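Local coordinates for protein CyaB (PDB 3R5G) that probably makes cyclic AMP from ATP as an adenylyl cyclase, here represented by the catalytic domain of a longer membrane protein, at residues K90-K93 with V94-Q97; L155-H158 with E159-S162. All coordinates share one frame; numbering follows the deposited sequence.

Both contacts are local: in each, the two segments follow directly on one another, so neither closes a long loop. They lie in series along the chain and neither nest nor cross. Contact 1 comes first, within helix 74-100, on the part of that helix that runs up to the loop before strand 109-116. Contact 2 follows later, where strand 154-157 gives way to helix 158-164. Their centres are 26 Å apart and they do not touch. Strand 109-116 is common ground: M92 and R96 of contact 1 meet its first residues, and it pairs in parallel with the strand of contact 2.

Contact 1: residues K90-K93 with V94-Q97; sequences KHMK and VLRQ
The R96 side chain folds back over the turn of helix before it and lies across M92 and alongside K93. The R96 chain bends at chi3 (-71°), which brings the guanidinium over the backbone. One face then sits above M92 O, 3.9 Å from the plane and over the centre of the group. NH2 is 4.0 Å from M92 CB, where the two side chains cross at about a right angle. NH1 comes within 3.6 Å of K93 CG. The K93 and R96 chains run side by side in the same direction, so two like charges end near each other. A water probably eases this. It sits at the guanidinium edge, in plane, and accepts a bond from R96 NH1 and a weak one from K93 NZ. R96 NH2 has a salt bridge to E109, at the start of strand 109-116, and a hydrogen bond to L108 O just before it.

H91 and L95 meet on another side of the helix. CG of H91 stands anti to the backbone N (chi1 -165°), which swings the ring along the helix toward L95. Its CD2 lies 3.9 Å from L95 CG. H91 NE2 is hydrogen-bonded to E42 of helix 29-50, which helps to hold the ring in place, while L95 also packs on Y39 and E42. The buried M92 rests on Y39 and I110. Its SD is 4.3 Å from L95 CD1.

The backbone bonds, L95 N to H91 O at 2.9 Å, R96 N to M92 O and Q97 N to K93 O, run i to i+4. Side chains pair i to i+3 or i to i+4, as in any alpha helix, here helix 74-100 of the nucleotide cyclase catalytic domain, joined to helix 29-50 and strand 109-116.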
loop_
_atom_site.group_PDB
_atom_site.type_symbol
_atom_site.label_atom_id
_atom_site.label_comp_id
_atom_site.label_asym_id
_atom_site.label_seq_id
_atom_site.Cartn_x
_atom_site.Cartn_y
_atom_site.Cartn_z
ATOM N N LYS A 90 18.691 -1.129 -13.639
ATOM C CA LYS A 90 19.774 -0.487 -14.405
ATOM C C LYS A 90 19.499 0.982 -14.551
ATOM O O LYS A 90 20.426 1.800 -14.447
ATOM C CB LYS A 90 19.939 -1.107 -15.780
ATOM C CG LYS A 90 20.456 -2.492 -15.840
ATOM C CD LYS A 90 20.466 -3.025 -17.230
ATOM C CE LYS A 90 20.944 -4.483 -17.220
ATOM N NZ LYS A 90 20.798 -5.160 -18.504
ATOM N N HIS A 91 18.263 1.382 -14.768
ATOM C CA HIS A 91 18.004 2.797 -15.005
ATOM C C HIS A 91 18.161 3.595 -13.730
ATOM O O HIS A 91 18.493 4.787 -13.720
ATOM C CB HIS A 91 16.603 2.964 -15.576
ATOM C CG HIS A 91 16.394 4.306 -16.165
ATOM N ND1 HIS A 91 17.082 4.732 -17.277
ATOM C CD2 HIS A 91 15.504 5.272 -15.843
ATOM C CE1 HIS A 91 16.664 5.956 -17.579
ATOM N NE2 HIS A 91 15.694 6.297 -16.736
ATOM N N MET A 92 17.995 2.959 -12.591
ATOM C CA MET A 92 18.244 3.650 -11.349
ATOM C C MET A 92 19.645 4.130 -11.214
ATOM O O MET A 92 19.828 5.145 -10.549
ATOM C CB MET A 92 17.872 2.745 -10.159
ATOM C CG MET A 92 16.475 2.885 -9.755
ATOM S SD MET A 92 16.178 4.475 -8.912
ATOM C CE MET A 92 16.465 4.325 -7.169
ATOM N N LYS A 93 20.583 3.448 -11.865
ATOM C CA LYS A 93 21.997 3.962 -11.804
ATOM C C LYS A 93 22.081 5.291 -12.525
ATOM O O LYS A 93 22.792 6.224 -12.088
ATOM C CB LYS A 93 22.974 3.011 -12.489
ATOM C CG LYS A 93 22.947 1.648 -11.839
ATOM C CD LYS A 93 23.980 0.756 -12.534
ATOM C CE LYS A 93 24.134 -0.589 -11.823
ATOM N NZ LYS A 93 22.817 -1.034 -11.212
ATOM N N VAL A 94 21.391 5.386 -13.649
ATOM C CA VAL A 94 21.346 6.642 -14.397
ATOM C C VAL A 94 20.668 7.727 -13.548
ATOM O O VAL A 94 21.160 8.862 -13.448
ATOM C CB VAL A 94 20.600 6.434 -15.647
ATOM C CG1 VAL A 94 20.610 7.691 -16.511
ATOM C CG2 VAL A 94 21.249 5.264 -16.486
ATOM N N LEU A 95 19.493 7.415 -12.958
ATOM C CA LEU A 95 18.826 8.419 -12.206
ATOM C C LEU A 95 19.655 8.888 -11.038
ATOM O O LEU A 95 19.606 10.097 -10.715
ATOM C CB LEU A 95 17.427 7.917 -11.768
ATOM C CG LEU A 95 16.464 7.636 -12.924
ATOM C CD1 LEU A 95 15.169 6.990 -12.287
ATOM C CD2 LEU A 95 16.104 8.864 -13.814
ATOM N N ARG A 96 20.326 7.969 -10.348
ATOM C CA ARG A 96 21.181 8.357 -9.207
ATOM C C ARG A 96 22.273 9.331 -9.673
ATOM O O ARG A 96 22.620 10.233 -8.936
ATOM C CB ARG A 96 21.836 7.191 -8.484
ATOM C CG ARG A 96 20.885 6.445 -7.554
ATOM C CD ARG A 96 21.697 5.598 -6.577
ATOM N NE ARG A 96 22.269 4.502 -7.347
ATOM C CZ ARG A 96 21.623 3.366 -7.627
ATOM N NH1 ARG A 96 22.192 2.449 -8.394
ATOM N NH2 ARG A 96 20.424 3.162 -7.110
ATOM N N GLN A 97 22.833 9.091 -10.853
ATOM C CA GLN A 97 23.932 9.979 -11.358
ATOM C C GLN A 97 23.327 11.367 -11.603
ATOM O O GLN A 97 23.913 12.428 -11.296
ATOM C CB GLN A 97 24.485 9.467 -12.697
ATOM C CG GLN A 97 25.219 8.100 -12.650
ATOM C CD GLN A 97 25.323 7.386 -14.031
ATOM O OE1 GLN A 97 25.590 8.024 -15.076
ATOM N NE2 GLN A 97 25.117 6.048 -14.033
HETATM O O HOH W 1 20.365 0.342 -9.262
#

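Contact 2: residues L155-H158 with E159-S162; sequences LISH and ETYS
S157 and Y161 are joined where strand 154-157 turns into helix 158-164: Y161 N bonds S157 O at 2.9 Å, almost straight, and closes the first turn. S157 is the N-cap. Its OG sits between the backbone N and the carbonyl carbon (chi1 70°), a position from which it accepts from T160 N. That capping bond, T160 N to S157 OG at 3.4 Å, is weak. S157 OG is also hydrogen-bonded to N115, and T160 OG1 to T116, so strand 109-116 probably helps to position both hydroxyls.

The next carbonyl is gripped twice. H158 O takes S162 N at 2.8 Å and S162 OG at 2.9 Å, and the two donors arrive from opposite faces of the carbonyl plane. The hydroxyl stands well above that plane. The same S162 OG lies over one face of the H158 ring, 3.3 Å above the ring plane and displaced toward the rim.

With CG anti to the backbone N (chi1 -176°), the H158 ring is carried along the outside of the turn toward Y161. The two rings meet obliquely, their planes at 40°, with H158 ND1 3.9 Å from Y161 CD2. Y188 of strand 185-190 serves both: its hydroxyl is bonded to H158 ND1, and its ring stacks on that of Y161.

On the buried side, I156 points its CB toward the helix. Its CD1 reaches 3.6 Å from Y161 CA, and its CB packs beside CB and CG2 of T160. I114 and V190 of the flanking strands help to enclose it.

This is a serine N-cap at a strand-to-helix junction, setting helix 158-164 against the central sheet of the class III nucleotide cyclase fold.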
loop_
_atom_site.group_PDB
_atom_site.type_symbol
_atom_site.label_atom_id
_atom_site.label_comp_id
_atom_site.label_asym_id
_atom_site.label_seq_id
_atom_site.Cartn_x
_atom_site.Cartn_y
_atom_site.Cartn_z
ATOM N N LEU A 155 13.535 -9.821 -5.687
ATOM C CA LEU A 155 13.189 -11.131 -5.088
ATOM C C LEU A 155 11.990 -11.726 -5.773
ATOM O O LEU A 155 10.970 -10.982 -5.985
ATOM C CB LEU A 155 12.824 -11.053 -3.601
ATOM C CG LEU A 155 13.966 -10.728 -2.650
ATOM C CD1 LEU A 155 13.504 -10.968 -1.186
ATOM C CD2 LEU A 155 15.093 -11.723 -2.906
ATOM N N ILE A 156 11.971 -12.994 -6.160
ATOM C CA ILE A 156 10.848 -13.600 -6.816
ATOM C C ILE A 156 10.499 -14.905 -6.097
ATOM O O ILE A 156 11.366 -15.508 -5.383
ATOM C CB ILE A 156 11.225 -13.931 -8.292
ATOM C CG1 ILE A 156 12.336 -15.002 -8.476
ATOM C CG2 ILE A 156 11.624 -12.637 -8.970
ATOM C CD1 ILE A 156 12.527 -15.499 -9.917
ATOM N N SER A 157 9.300 -15.362 -6.266
ATOM C CA SER A 157 8.849 -16.655 -5.716
ATOM C C SER A 157 9.230 -17.775 -6.634
ATOM O O SER A 157 9.720 -17.640 -7.763
ATOM C CB SER A 157 7.350 -16.564 -5.534
ATOM O OG SER A 157 6.769 -16.555 -6.864
ATOM N N HIS A 158 9.052 -18.989 -6.115
ATOM C CA HIS A 158 9.318 -20.171 -6.892
ATOM C C HIS A 158 8.457 -20.344 -8.131
ATOM O O HIS A 158 8.957 -20.782 -9.141
ATOM C CB HIS A 158 9.191 -21.394 -5.955
ATOM C CG HIS A 158 9.540 -22.671 -6.643
ATOM N ND1 HIS A 158 10.851 -23.039 -6.909
ATOM C CD2 HIS A 158 8.758 -23.615 -7.218
ATOM C CE1 HIS A 158 10.863 -24.176 -7.584
ATOM N NE2 HIS A 158 9.606 -24.560 -7.769
ATOM N N GLU A 159 7.167 -19.975 -8.035
ATOM C CA GLU A 159 6.329 -20.014 -9.218
ATOM C C GLU A 159 6.938 -19.113 -10.330
ATOM O O GLU A 159 6.935 -19.536 -11.482
ATOM C CB GLU A 159 4.905 -19.546 -8.847
ATOM C CG GLU A 159 3.922 -19.874 -9.976
ATOM C CD GLU A 159 3.607 -21.405 -10.060
ATOM O OE1 GLU A 159 3.850 -22.148 -9.077
ATOM O OE2 GLU A 159 3.144 -21.845 -11.145
ATOM N N THR A 160 7.387 -17.907 -9.974
ATOM C CA THR A 160 7.945 -17.065 -11.009
ATOM C C THR A 160 9.221 -17.686 -11.523
ATOM O O THR A 160 9.535 -17.678 -12.699
ATOM C CB THR A 160 8.176 -15.671 -10.433
ATOM O OG1 THR A 160 6.946 -15.121 -9.943
ATOM C CG2 THR A 160 8.750 -14.719 -11.487
ATOM N N TYR A 161 10.115 -18.079 -10.608
ATOM C CA TYR A 161 11.379 -18.731 -11.004
ATOM C C TYR A 161 11.139 -19.855 -11.964
ATOM O O TYR A 161 11.880 -19.943 -12.968
ATOM C CB TYR A 161 12.094 -19.246 -9.699
ATOM C CG TYR A 161 13.207 -20.206 -10.031
ATOM C CD1 TYR A 161 14.398 -19.723 -10.502
ATOM C CD2 TYR A 161 13.039 -21.614 -9.850
ATOM C CE1 TYR A 161 15.428 -20.630 -10.874
ATOM C CE2 TYR A 161 14.080 -22.485 -10.182
ATOM C CZ TYR A 161 15.247 -21.974 -10.659
ATOM O OH TYR A 161 16.252 -22.811 -11.068
ATOM N N SER A 162 10.145 -20.702 -11.673
ATOM C CA SER A 162 9.819 -21.875 -12.556
ATOM C C SER A 162 9.562 -21.501 -14.011
ATOM O O SER A 162 9.900 -22.256 -14.909
ATOM C CB SER A 162 8.605 -22.654 -12.040
ATOM O OG SER A 162 9.063 -23.195 -10.805
#